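WGR domain-containing protein (PDB 2RA8) is of unknown function but joins a WGR domain, a module often associated with nucleic-acid binding in other proteins, to a leucine-rich-repeat domain. Local coordinates at residues 226-231 with 257-262; 263-268 with 289-294; 267-272 with 282-287; 313-318 with 337-342. One frame throughout, in Å; residues are numbered along the deposited sequence.

Interaction 1: residues 226-231 with 257-262; sequences LYVGVE and LGIVDA
Gly-258 opens the contact by accepting, at its carbonyl O, the backbone N-H of Leu-226 (N to O 2.9 Å). Ile-259 follows beside Leu-226: the two side chains lie side by side and point the same way, meeting through their CD1 methyls, while Ile-259 CG2 packs on Val-228 CG2 at 3.6 Å. Val-260 works in both directions. Its N gives a nearly straight bond to Leu-226 O, and its O takes Val-228 N at 2.8 Å with an N-H...O angle of 176°. Its side chain projects from the other side of the sheet, where CG1 stands anti to the carbonyl carbon (chi1 -55°), leaving CG2 between that carbon and the backbone N. CG2 lies over one face of the Tyr-227 ring, displaced toward the rim on the CD1 side, a CH-pi contact 3.7 Å from the ring centroid. At Asp-261 the extended strand pairing gives way to a turn of positive phi. Asp-261 CB meets Tyr-227 CD2 at 3.6 Å, its O accepts a more bent bond from Gly-229 N, and its OD1 is engaged by Leu-355 N from the C-terminal segment, which also touches the tyrosine. Ala-262 closes the walk with CB against Val-228 CG2 at 3.6 Å, so that this valine methyl is flanked by Ile-259 and Ala-262. Bridges pairing Leu-226 with Ile-259 and Tyr-227 with Val-260, and chain directions only 7° apart, identify neighbouring parallel strands, 223-227 and 256-260, in the continuous parallel sheet of a leucine-rich-repeat domain.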
loop_
_atom_site.group_PDB
_atom_site.type_symbol
_atom_site.label_atom_id
_atom_site.label_comp_id
_atom_site.label_asym_id
_atom_site.label_seq_id
_atom_site.Cartn_x
_atom_site.Cartn_y
_atom_site.Cartn_z
ATOM N N LEU A 226 13.975 -10.696 12.035
ATOM C CA LEU A 226 13.039 -10.768 13.145
ATOM C C LEU A 226 12.527 -9.405 13.509
ATOM O O LEU A 226 13.313 -8.482 13.733
ATOM C CB LEU A 226 13.718 -11.363 14.388
ATOM C CG LEU A 226 14.322 -12.773 14.307
ATOM C CD1 LEU A 226 15.067 -13.076 15.603
ATOM C CD2 LEU A 226 13.225 -13.807 14.052
ATOM N N TYR A 227 11.207 -9.262 13.555
ATOM C CA TYR A 227 10.591 -7.994 13.958
ATOM C C TYR A 227 10.482 -8.023 15.478
ATOM O O TYR A 227 9.897 -8.952 16.047
ATOM C CB TYR A 227 9.183 -7.849 13.343
ATOM C CG TYR A 227 9.176 -7.391 11.901
ATOM C CD1 TYR A 227 9.876 -8.095 10.918
ATOM C CD2 TYR A 227 8.478 -6.244 11.523
ATOM C CE1 TYR A 227 9.888 -7.662 9.593
ATOM C CE2 TYR A 227 8.477 -5.802 10.206
ATOM C CZ TYR A 227 9.186 -6.513 9.252
ATOM O OH TYR A 227 9.219 -6.056 7.962
ATOM N N VAL A 228 11.053 -7.020 16.143
ATOM C CA VAL A 228 11.021 -6.953 17.602
ATOM C C VAL A 228 9.665 -6.558 18.134
ATOM O O VAL A 228 9.134 -7.191 19.049
ATOM C CB VAL A 228 12.057 -5.941 18.139
ATOM C CG1 VAL A 228 12.019 -5.921 19.670
ATOM C CG2 VAL A 228 13.447 -6.314 17.649
ATOM N N GLY A 229 9.096 -5.499 17.572
ATOM C CA GLY A 229 7.796 -5.048 18.029
ATOM C C GLY A 229 7.902 -4.395 19.397
ATOM O O GLY A 229 9.003 -4.123 19.871
ATOM N N VAL A 230 6.769 -4.161 20.053
ATOM C CA VAL A 230 6.789 -3.501 21.356
ATOM C C VAL A 230 6.272 -4.326 22.515
ATOM O O VAL A 230 5.637 -5.366 22.326
ATOM C CB VAL A 230 6.002 -2.175 21.291
ATOM C CG1 VAL A 230 6.760 -1.168 20.439
ATOM C CG2 VAL A 230 4.622 -2.422 20.699
ATOM N N GLU A 231 6.543 -3.854 23.730
ATOM C CA GLU A 231 6.114 -4.547 24.939
ATOM C C GLU A 231 4.622 -4.705 25.065
ATOM O O GLU A 231 4.146 -5.699 25.607
ATOM C CB GLU A 231 6.650 -3.831 26.183
ATOM C CG GLU A 231 8.158 -3.977 26.370
ATOM C CD GLU A 231 8.644 -3.440 27.708
ATOM O OE1 GLU A 231 8.085 -3.845 28.749
ATOM O OE2 GLU A 231 9.589 -2.622 27.720
ATOM N N LEU A 257 21.227 -10.437 8.016
ATOM C CA LEU A 257 20.750 -10.497 9.393
ATOM C C LEU A 257 19.992 -9.232 9.698
ATOM O O LEU A 257 20.448 -8.129 9.382
ATOM C CB LEU A 257 21.908 -10.627 10.378
ATOM C CG LEU A 257 21.568 -10.503 11.880
ATOM C CD1 LEU A 257 20.519 -11.550 12.312
ATOM C CD2 LEU A 257 22.851 -10.680 12.674
ATOM N N GLY A 258 18.828 -9.389 10.315
ATOM C CA GLY A 258 18.019 -8.242 10.659
ATOM C C GLY A 258 17.225 -8.373 11.947
ATOM O O GLY A 258 16.507 -9.358 12.171
ATOM N N ILE A 259 17.397 -7.386 12.818
ATOM C CA ILE A 259 16.654 -7.304 14.068
ATOM C C ILE A 259 16.066 -5.945 13.810
ATOM O O ILE A 259 16.748 -4.925 13.911
ATOM C CB ILE A 259 17.577 -7.298 15.304
ATOM C CG1 ILE A 259 18.408 -8.594 15.347
ATOM C CG2 ILE A 259 16.739 -7.169 16.565
ATOM C CD1 ILE A 259 17.580 -9.862 15.318
ATOM N N VAL A 260 14.791 -5.942 13.451
ATOM C CA VAL A 260 14.110 -4.726 13.042
ATOM C C VAL A 260 12.889 -4.361 13.810
ATOM O O VAL A 260 12.457 -5.076 14.707
ATOM C CB VAL A 260 13.684 -4.865 11.562
ATOM C CG1 VAL A 260 14.886 -5.194 10.698
ATOM C CG2 VAL A 260 12.627 -5.972 11.430
ATOM N N ASP A 261 12.318 -3.218 13.447
ATOM C CA ASP A 261 11.086 -2.751 14.062
ATOM C C ASP A 261 11.147 -2.679 15.583
ATOM O O ASP A 261 10.200 -3.066 16.271
ATOM C CB ASP A 261 9.955 -3.681 13.599
ATOM C CG ASP A 261 8.581 -3.171 13.976
ATOM O OD1 ASP A 261 8.263 -2.005 13.643
ATOM O OD2 ASP A 261 7.827 -3.948 14.597
ATOM N N ALA A 262 12.258 -2.168 16.113
ATOM C CA ALA A 262 12.443 -2.046 17.562
ATOM C C ALA A 262 12.527 -0.604 18.017
ATOM O O ALA A 262 12.998 0.258 17.274
ATOM C CB ALA A 262 13.720 -2.781 17.987
#

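Interaction 2: residues 263-268 with 289-294; sequences EEQNVV and GVLTDE
Glu-263 and Gln-265 approach Val-290 and Leu-291 with CA atoms about 5 Å apart, the end-to-end directions of the two chain paths 39° apart as each leads into a helix. Val-290, the centre of an inverse gamma turn, sets its CB against Glu-263 O at 3.5 Å. Beside it, the aliphatic part of Gln-265 crosses Leu-291 obliquely, with CG 3.8 Å from Leu-291 CB. The chief polar link is made by Asn-266, whose carboxamide reaches Thr-292 with both of its ends. Its OD1 accepts Thr-292 N at 3.0 Å, with the donor in the carbonyl plane on a lone pair and an N-H...O angle of 163°. Its ND2 donates to Thr-292 OG1 over 2.9 Å in a more bent bond, the hydroxyl oxygen tilted 22° from the amide plane. Held at both ends, the amide would have its rotation fixed. Leu-291 CD2 touches OD1 at 3.4 Å, and Glu-294 CG comes near ND2, the side chains of Glu-294 and Asn-266 crossing at about a right angle. Since Thr-292 is the N-cap of helix 293-300, the first turn of helix 265-274 is tied to the start of the next helix. Backbone bonds between Val-290 and Ala-262 and between Leu-291 and Tyr-318 carry the loop following strand 283-285 between the equivalent loops of its two neighbours.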
loop_
_atom_site.group_PDB
_atom_site.type_symbol
_atom_site.label_atom_id
_atom_site.label_comp_id
_atom_site.label_asym_id
_atom_site.label_seq_id
_atom_site.Cartn_x
_atom_site.Cartn_y
_atom_site.Cartn_z
ATOM N N GLU A 263 12.076 -0.342 19.242
ATOM C CA GLU A 263 12.138 1.005 19.815
ATOM C C GLU A 263 13.580 1.340 20.089
ATOM O O GLU A 263 14.004 2.478 19.926
ATOM C CB GLU A 263 11.349 1.078 21.121
ATOM C CG GLU A 263 9.956 1.665 20.967
ATOM C CD GLU A 263 9.187 1.707 22.278
ATOM O OE1 GLU A 263 9.752 2.181 23.291
ATOM O OE2 GLU A 263 8.013 1.275 22.292
ATOM N N GLU A 264 14.345 0.337 20.502
ATOM C CA GLU A 264 15.767 0.524 20.774
ATOM C C GLU A 264 16.557 0.043 19.584
ATOM O O GLU A 264 17.401 -0.849 19.691
ATOM C CB GLU A 264 16.177 -0.256 22.025
ATOM C CG GLU A 264 15.458 0.205 23.288
ATOM C CD GLU A 264 15.908 -0.546 24.530
ATOM O OE1 GLU A 264 17.103 -0.459 24.883
ATOM O OE2 GLU A 264 15.065 -1.226 25.156
ATOM N N GLN A 265 16.290 0.648 18.433
ATOM C CA GLN A 265 16.967 0.265 17.200
ATOM C C GLN A 265 18.448 0.589 17.198
ATOM O O GLN A 265 19.241 -0.125 16.570
ATOM C CB GLN A 265 16.296 0.938 15.991
ATOM C CG GLN A 265 16.728 0.363 14.639
ATOM C CD GLN A 265 16.336 -1.104 14.481
ATOM O OE1 GLN A 265 17.181 -1.961 14.205
ATOM N NE2 GLN A 265 15.049 -1.395 14.659
ATOM N N ASN A 266 18.840 1.651 17.905
ATOM C CA ASN A 266 20.246 2.040 17.937
ATOM C C ASN A 266 21.097 0.976 18.575
ATOM O O ASN A 266 22.260 0.794 18.205
ATOM C CB ASN A 266 20.450 3.359 18.710
ATOM C CG ASN A 266 19.666 4.527 18.123
ATOM O OD1 ASN A 266 19.461 4.625 16.904
ATOM N ND2 ASN A 266 19.242 5.436 18.992
ATOM N N VAL A 267 20.523 0.260 19.540
ATOM C CA VAL A 267 21.260 -0.786 20.239
ATOM C C VAL A 267 21.655 -1.877 19.279
ATOM O O VAL A 267 22.752 -2.448 19.383
ATOM C CB VAL A 267 20.416 -1.413 21.366
ATOM C CG1 VAL A 267 21.312 -2.242 22.272
ATOM C CG2 VAL A 267 19.708 -0.329 22.164
ATOM N N VAL A 268 20.761 -2.168 18.333
ATOM C CA VAL A 268 20.998 -3.207 17.331
ATOM C C VAL A 268 22.237 -2.891 16.534
ATOM O O VAL A 268 22.994 -3.792 16.148
ATOM C CB VAL A 268 19.755 -3.370 16.392
ATOM C CG1 VAL A 268 20.005 -4.439 15.335
ATOM C CG2 VAL A 268 18.526 -3.734 17.224
ATOM N N GLY A 289 12.537 0.638 12.517
ATOM C CA GLY A 289 12.566 1.048 13.915
ATOM C C GLY A 289 12.896 2.505 14.188
ATOM O O GLY A 289 12.954 3.336 13.268
ATOM N N VAL A 290 13.111 2.819 15.464
ATOM C CA VAL A 290 13.455 4.175 15.877
ATOM C C VAL A 290 14.953 4.346 15.837
ATOM O O VAL A 290 15.610 4.499 16.863
ATOM C CB VAL A 290 12.939 4.475 17.297
ATOM C CG1 VAL A 290 13.224 5.919 17.662
ATOM C CG2 VAL A 290 11.450 4.197 17.363
ATOM N N LEU A 291 15.490 4.302 14.624
ATOM C CA LEU A 291 16.913 4.455 14.375
ATOM C C LEU A 291 17.145 5.949 14.258
ATOM O O LEU A 291 16.611 6.598 13.349
ATOM C CB LEU A 291 17.257 3.774 13.058
ATOM C CG LEU A 291 18.606 3.155 12.682
ATOM C CD1 LEU A 291 18.962 3.666 11.299
ATOM C CD2 LEU A 291 19.688 3.473 13.676
ATOM N N THR A 292 17.921 6.502 15.187
ATOM C CA THR A 292 18.216 7.933 15.188
ATOM C C THR A 292 19.637 8.212 14.786
ATOM O O THR A 292 20.427 7.292 14.566
ATOM C CB THR A 292 17.984 8.548 16.576
ATOM O OG1 THR A 292 18.833 7.898 17.530
ATOM C CG2 THR A 292 16.535 8.392 16.990
ATOM N N ASP A 293 19.975 9.495 14.700
ATOM C CA ASP A 293 21.315 9.919 14.306
ATOM C C ASP A 293 22.424 9.366 15.163
ATOM O O ASP A 293 23.542 9.179 14.686
ATOM C CB ASP A 293 21.410 11.448 14.297
ATOM C CG ASP A 293 20.642 12.076 13.147
ATOM O OD1 ASP A 293 20.174 11.332 12.258
ATOM O OD2 ASP A 293 20.513 13.317 13.127
ATOM N N GLU A 294 22.144 9.120 16.437
ATOM C CA GLU A 294 23.177 8.573 17.307
ATOM C C GLU A 294 23.429 7.133 16.948
ATOM O O GLU A 294 24.479 6.573 17.267
ATOM C CB GLU A 294 22.787 8.713 18.786
ATOM C CG GLU A 294 21.341 8.420 19.105
ATOM C CD GLU A 294 20.995 8.769 20.543
ATOM O OE1 GLU A 294 19.808 8.652 20.917
ATOM O OE2 GLU A 294 21.912 9.158 21.297
#

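Interaction 3: residues 267-272 with 282-287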
loop_
_atom_site.group_PDB
_atom_site.type_symbol
_atom_site.label_atom_id
_atom_site.label_comp_id
_atom_site.label_asym_id
_atom_site.label_seq_id
_atom_site.Cartn_x
_atom_site.Cartn_y
_atom_site.Cartn_z
ATOM N N VAL A 267 20.523 0.260 19.540
ATOM C CA VAL A 267 21.260 -0.786 20.239
ATOM C C VAL A 267 21.655 -1.877 19.279
ATOM O O VAL A 267 22.752 -2.448 19.383
ATOM C CB VAL A 267 20.416 -1.413 21.366
ATOM C CG1 VAL A 267 21.312 -2.242 22.272
ATOM C CG2 VAL A 267 19.708 -0.329 22.164
ATOM N N VAL A 268 20.761 -2.168 18.333
ATOM C CA VAL A 268 20.998 -3.207 17.331
ATOM C C VAL A 268 22.237 -2.891 16.534
ATOM O O VAL A 268 22.994 -3.792 16.148
ATOM C CB VAL A 268 19.755 -3.370 16.392
ATOM C CG1 VAL A 268 20.005 -4.439 15.335
ATOM C CG2 VAL A 268 18.526 -3.734 17.224
ATOM N N VAL A 269 22.473 -1.607 16.293
ATOM C CA VAL A 269 23.655 -1.198 15.556
ATOM C C VAL A 269 24.881 -1.629 16.328
ATOM O O VAL A 269 25.852 -2.121 15.754
ATOM C CB VAL A 269 23.689 0.333 15.357
ATOM C CG1 VAL A 269 24.955 0.739 14.604
ATOM C CG2 VAL A 269 22.448 0.787 14.609
ATOM N N GLU A 270 24.838 -1.451 17.645
ATOM C CA GLU A 270 25.955 -1.830 18.499
ATOM C C GLU A 270 26.211 -3.327 18.406
ATOM O O GLU A 270 27.355 -3.770 18.294
ATOM C CB GLU A 270 25.659 -1.452 19.958
ATOM C CG GLU A 270 26.832 -1.675 20.897
ATOM C CD GLU A 270 26.433 -1.633 22.364
ATOM O OE1 GLU A 270 25.844 -0.615 22.787
ATOM O OE2 GLU A 270 26.712 -2.618 23.089
HETATM N N MSE A 271 25.140 -4.114 18.449
HETATM C CA MSE A 271 25.260 -5.567 18.367
HETATM C C MSE A 271 25.992 -5.982 17.129
HETATM O O MSE A 271 26.879 -6.840 17.177
HETATM C CB MSE A 271 23.883 -6.215 18.371
HETATM C CG MSE A 271 23.117 -5.958 19.640
HETATM SE SE MSE A 271 21.466 -6.945 19.715
HETATM C CE MSE A 271 20.767 -6.177 21.330
ATOM N N PHE A 272 25.621 -5.379 16.002
ATOM C CA PHE A 272 26.273 -5.686 14.741
ATOM C C PHE A 272 27.750 -5.393 14.825
ATOM O O PHE A 272 28.582 -6.271 14.594
ATOM C CB PHE A 272 25.659 -4.862 13.593
ATOM C CG PHE A 272 24.446 -5.496 12.964
ATOM C CD1 PHE A 272 24.578 -6.570 12.090
ATOM C CD2 PHE A 272 23.171 -5.029 13.256
ATOM C CE1 PHE A 272 23.454 -7.163 11.519
ATOM C CE2 PHE A 272 22.049 -5.622 12.686
ATOM C CZ PHE A 272 22.197 -6.687 11.820
ATOM N N GLU A 282 26.521 -9.713 4.245
ATOM C CA GLU A 282 26.445 -8.902 3.043
ATOM C C GLU A 282 25.465 -7.803 3.351
ATOM O O GLU A 282 25.608 -6.675 2.879
ATOM C CB GLU A 282 25.899 -9.698 1.855
ATOM C CG GLU A 282 26.697 -10.928 1.488
ATOM C CD GLU A 282 26.239 -11.546 0.179
ATOM O OE1 GLU A 282 25.014 -11.651 -0.039
ATOM O OE2 GLU A 282 27.107 -11.933 -0.630
ATOM N N THR A 283 24.459 -8.126 4.159
ATOM C CA THR A 283 23.421 -7.152 4.493
ATOM C C THR A 283 23.162 -6.969 5.972
ATOM O O THR A 283 22.969 -7.933 6.711
ATOM C CB THR A 283 22.078 -7.538 3.810
ATOM O OG1 THR A 283 22.285 -7.681 2.398
ATOM C CG2 THR A 283 21.009 -6.457 4.058
HETATM N N MSE A 284 23.171 -5.713 6.407
HETATM C CA MSE A 284 22.884 -5.359 7.790
HETATM C C MSE A 284 21.514 -4.728 7.693
HETATM O O MSE A 284 21.336 -3.711 7.036
HETATM C CB MSE A 284 23.896 -4.339 8.310
HETATM C CG MSE A 284 23.644 -3.885 9.732
HETATM SE SE MSE A 284 24.863 -2.471 10.268
HETATM C CE MSE A 284 23.585 -1.225 10.981
ATOM N N ASP A 285 20.540 -5.339 8.343
ATOM C CA ASP A 285 19.156 -4.886 8.289
ATOM C C ASP A 285 18.756 -4.284 9.611
ATOM O O ASP A 285 18.617 -4.991 10.602
ATOM C CB ASP A 285 18.264 -6.091 7.980
ATOM C CG ASP A 285 16.879 -5.711 7.481
ATOM O OD1 ASP A 285 16.398 -4.582 7.744
ATOM O OD2 ASP A 285 16.260 -6.578 6.831
ATOM N N ILE A 286 18.583 -2.967 9.630
ATOM C CA ILE A 286 18.197 -2.252 10.834
ATOM C C ILE A 286 17.097 -1.303 10.472
ATOM O O ILE A 286 17.146 -0.116 10.785
ATOM C CB ILE A 286 19.385 -1.466 11.422
ATOM C CG1 ILE A 286 20.035 -0.609 10.334
ATOM C CG2 ILE A 286 20.409 -2.441 12.008
ATOM C CD1 ILE A 286 20.851 0.553 10.870
ATOM N N SER A 287 16.085 -1.840 9.806
ATOM C CA SER A 287 14.941 -1.056 9.359
ATOM C C SER A 287 13.754 -1.088 10.281
ATOM O O SER A 287 13.779 -1.716 11.341
ATOM C CB SER A 287 14.499 -1.556 7.988
ATOM O OG SER A 287 14.189 -2.937 8.046
#
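Phe-272 and Met-284 carry this contact, which closes a beta-alpha-beta unit of the parallel sheet, made of strand 256-260, helix 265-274 and strand 283-285. The axes of the short helix and strand segments run 153° apart in direction and approach to 10.1 Å, a spacing filled by side chains with no hydrogen bond between the segments. The path of selenomethionine Met-284 shows how. From CB, its CG stands anti to the backbone N (chi1 178°), which carries it over the centre of the Phe-272 ring: CG lies 3.5 Å from the centroid and only 2° off the ring normal, a CH-pi contact shared almost evenly by all six ring carbons. SE comes next, displaced toward the root of the ring, 4.1 Å from Phe-272 CG and still over the same face, giving a Met-aromatic contact. At the tip, the bent chain brings CE near Val-269 CG2, at 4.3 Å. Two residues on, Ile-286 again faces the helix, its CG2 touching Phe-272 CE2 at 3.6 Å and Val-268 CG1 at 3.9 Å; the valine and isoleucine slide past each other in opposite directions. Around this core, Phe-246 meets the Phe-272 ring edge-to-face, while Leu-298 and Leu-299 of helix 293-300 pack on Val-269. On the strand, Asp-285 points away from the helix, and its carboxylate is held by Trp-256 NE1 at OD2 and Asn-313 ND2 at OD1. That same OD1 also receives the hydroxyl of Ser-287, OG to OD1 2.8 Å, on its syn lone pair.

Interaction 4: residues 313-318 with 337-342; sequences NMKYNY and VSDSQE
Asn-317 and Ser-340 meet through a hydrogen bond of 2.7 Å from Ser-340 OG to Asn-317 OD1. The asparagine CG, between the backbone N and the carbonyl carbon (chi1 61°), sets the carboxamide between Met-314 O and Val-337 O. Its ND2 donates twice: to Val-337 O at 2.9 Å, approaching from above that carbonyl plane, and to Met-314 O of its own loop at the same distance but much straighter, at 173°. Both acceptors lie close to the amide plane. Backbone bonds bracket this group, Tyr-316 N to Ser-338 O and Gln-341 N to Asn-317 O. Beside them, Gln-341 CB rests over one face of the Tyr-318 ring, offset toward the rim and 3.7 Å from the centroid, while Glu-342 O comes to the ring's edge in plane. Tyr-316 is crossed by the Gln-341 side chain at about a right angle, Gln-341 CG lying 3.6 Å from Tyr-316 CE2. On the apolar side, the CE methyl of selenomethionine Met-314 touches Val-337 CG1 at 3.6 Å. Toward solvent, Lys-315 runs alongside Asp-339 and makes a 2.7 Å salt bridge from NZ to OD2.

In the next shell, Ile-352 bonds both tyrosine hydroxyls, its O with Tyr-316 OH and its N with Tyr-318 OH, and Leu-319 N adds a second donor to Asn-317 OD1. Glu-342 of the second subunit packs on Val-337. Four bonds thus grip one buried carboxamide, two at ND2 and two at OD1, which would fix its orientation, whereas the ion pair, with its exposed lysine, is a more peripheral tie.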
loop_
_atom_site.group_PDB
_atom_site.type_symbol
_atom_site.label_atom_id
_atom_site.label_comp_id
_atom_site.label_asym_id
_atom_site.label_seq_id
_atom_site.Cartn_x
_atom_site.Cartn_y
_atom_site.Cartn_z
ATOM N N ASN A 313 20.190 -1.716 5.155
ATOM C CA ASN A 313 18.796 -1.311 5.072
ATOM C C ASN A 313 18.355 -0.534 6.285
ATOM O O ASN A 313 18.323 -1.059 7.395
ATOM C CB ASN A 313 17.895 -2.544 4.890
ATOM C CG ASN A 313 16.442 -2.176 4.651
ATOM O OD1 ASN A 313 16.144 -1.127 4.081
ATOM N ND2 ASN A 313 15.528 -3.049 5.070
HETATM N N MSE A 314 18.014 0.734 6.070
HETATM C CA MSE A 314 17.549 1.609 7.143
HETATM C C MSE A 314 16.218 2.209 6.756
HETATM O O MSE A 314 15.851 3.298 7.200
HETATM C CB MSE A 314 18.573 2.718 7.398
HETATM C CG MSE A 314 19.937 2.193 7.859
HETATM SE SE MSE A 314 21.269 3.578 8.191
HETATM C CE MSE A 314 22.127 3.615 6.468
ATOM N N LYS A 315 15.487 1.484 5.913
ATOM C CA LYS A 315 14.176 1.918 5.442
ATOM C C LYS A 315 13.263 2.073 6.629
ATOM O O LYS A 315 13.049 1.130 7.381
ATOM C CB LYS A 315 13.636 0.894 4.450
ATOM C CG LYS A 315 12.410 1.324 3.668
ATOM C CD LYS A 315 12.253 0.436 2.439
ATOM C CE LYS A 315 10.818 0.399 1.941
ATOM N NZ LYS A 315 10.289 1.759 1.667
ATOM N N TYR A 316 12.713 3.277 6.777
ATOM C CA TYR A 316 11.854 3.682 7.899
ATOM C C TYR A 316 12.797 3.947 9.045
ATOM O O TYR A 316 13.334 3.021 9.667
ATOM C CB TYR A 316 10.815 2.622 8.310
ATOM C CG TYR A 316 9.888 3.123 9.413
ATOM C CD1 TYR A 316 10.267 3.049 10.756
ATOM C CD2 TYR A 316 8.686 3.772 9.109
ATOM C CE1 TYR A 316 9.487 3.614 11.765
ATOM C CE2 TYR A 316 7.895 4.344 10.121
ATOM C CZ TYR A 316 8.309 4.259 11.441
ATOM O OH TYR A 316 7.566 4.832 12.451
ATOM N N ASN A 317 13.011 5.229 9.320
ATOM C CA ASN A 317 13.937 5.649 10.364
ATOM C C ASN A 317 13.602 7.027 10.887
ATOM O O ASN A 317 12.595 7.627 10.513
ATOM C CB ASN A 317 15.354 5.677 9.787
ATOM C CG ASN A 317 15.491 6.665 8.638
ATOM O OD1 ASN A 317 15.346 7.875 8.825
ATOM N ND2 ASN A 317 15.761 6.156 7.440
ATOM N N TYR A 318 14.463 7.540 11.756
ATOM C CA TYR A 318 14.279 8.864 12.332
ATOM C C TYR A 318 15.577 9.636 12.218
ATOM O O TYR A 318 15.987 10.319 13.150
ATOM C CB TYR A 318 13.845 8.758 13.806
ATOM C CG TYR A 318 12.364 8.525 14.025
ATOM C CD1 TYR A 318 11.478 9.599 14.142
ATOM C CD2 TYR A 318 11.846 7.234 14.123
ATOM C CE1 TYR A 318 10.110 9.389 14.356
ATOM C CE2 TYR A 318 10.482 7.016 14.336
ATOM C CZ TYR A 318 9.626 8.094 14.453
ATOM O OH TYR A 318 8.289 7.874 14.676
ATOM N N VAL A 337 17.870 4.754 3.130
ATOM C CA VAL A 337 17.518 5.594 4.266
ATOM C C VAL A 337 16.170 6.231 4.052
ATOM O O VAL A 337 15.817 7.193 4.727
ATOM C CB VAL A 337 18.591 6.684 4.499
ATOM C CG1 VAL A 337 19.813 6.071 5.153
ATOM C CG2 VAL A 337 18.990 7.318 3.173
ATOM N N SER A 338 15.402 5.667 3.122
ATOM C CA SER A 338 14.075 6.171 2.777
ATOM C C SER A 338 13.084 6.051 3.900
ATOM O O SER A 338 13.348 5.406 4.911
ATOM C CB SER A 338 13.519 5.420 1.554
ATOM O OG SER A 338 13.062 4.120 1.904
ATOM N N ASP A 339 11.924 6.676 3.707
ATOM C CA ASP A 339 10.843 6.670 4.682
ATOM C C ASP A 339 11.203 7.211 6.035
ATOM O O ASP A 339 10.717 6.723 7.061
ATOM C CB ASP A 339 10.265 5.259 4.827
ATOM C CG ASP A 339 9.237 4.940 3.752
ATOM O OD1 ASP A 339 8.160 5.574 3.756
ATOM O OD2 ASP A 339 9.503 4.062 2.902
ATOM N N SER A 340 12.057 8.227 6.055
ATOM C CA SER A 340 12.443 8.855 7.308
ATOM C C SER A 340 11.210 9.494 7.886
ATOM O O SER A 340 10.390 10.050 7.157
ATOM C CB SER A 340 13.507 9.941 7.076
ATOM O OG SER A 340 14.728 9.385 6.622
ATOM N N GLN A 341 11.063 9.411 9.200
ATOM C CA GLN A 341 9.918 10.006 9.867
ATOM C C GLN A 341 10.348 11.330 10.444
ATOM O O GLN A 341 11.532 11.672 10.395
ATOM C CB GLN A 341 9.419 9.088 10.981
ATOM C CG GLN A 341 9.101 7.661 10.524
ATOM C CD GLN A 341 8.040 7.608 9.434
ATOM O OE1 GLN A 341 8.342 7.398 8.259
ATOM N NE2 GLN A 341 6.787 7.806 9.823
ATOM N N GLU A 342 9.399 12.087 10.986
ATOM C CA GLU A 342 9.724 13.387 11.567
ATOM C C GLU A 342 10.096 13.239 13.020
ATOM O O GLU A 342 9.264 12.883 13.854
ATOM C CB GLU A 342 8.539 14.353 11.427
ATOM C CG GLU A 342 8.896 15.808 11.713
ATOM C CD GLU A 342 7.806 16.785 11.305
ATOM O OE1 GLU A 342 8.045 18.009 11.390
ATOM O OE2 GLU A 342 6.712 16.335 10.900
#

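Interactions 1 and 3 are buried, whereas interactions 2 and 4 are only partly so and lie where strands end, in loops and, for interaction 2, helix starts. Interaction 1 joins strands by backbone bonds; interaction 3 joins helix to sheet through apolar and aromatic contacts without hydrogen bonds. Helix 265-274 serves both interactions 2 and 3, its first turn linked by a carboxamide and its later residues packed on strand 283-285. Interaction 4 mixes backbone hydrogen bonds with those of an asparagine carboxamide and adds a salt bridge. Probable hydrogen bonds connect neighbours, Asp-261 N to Ser-287 O and Ile-286 N to Asn-313 O, while interactions 1 and 4, with centres 15 Å apart, do not touch.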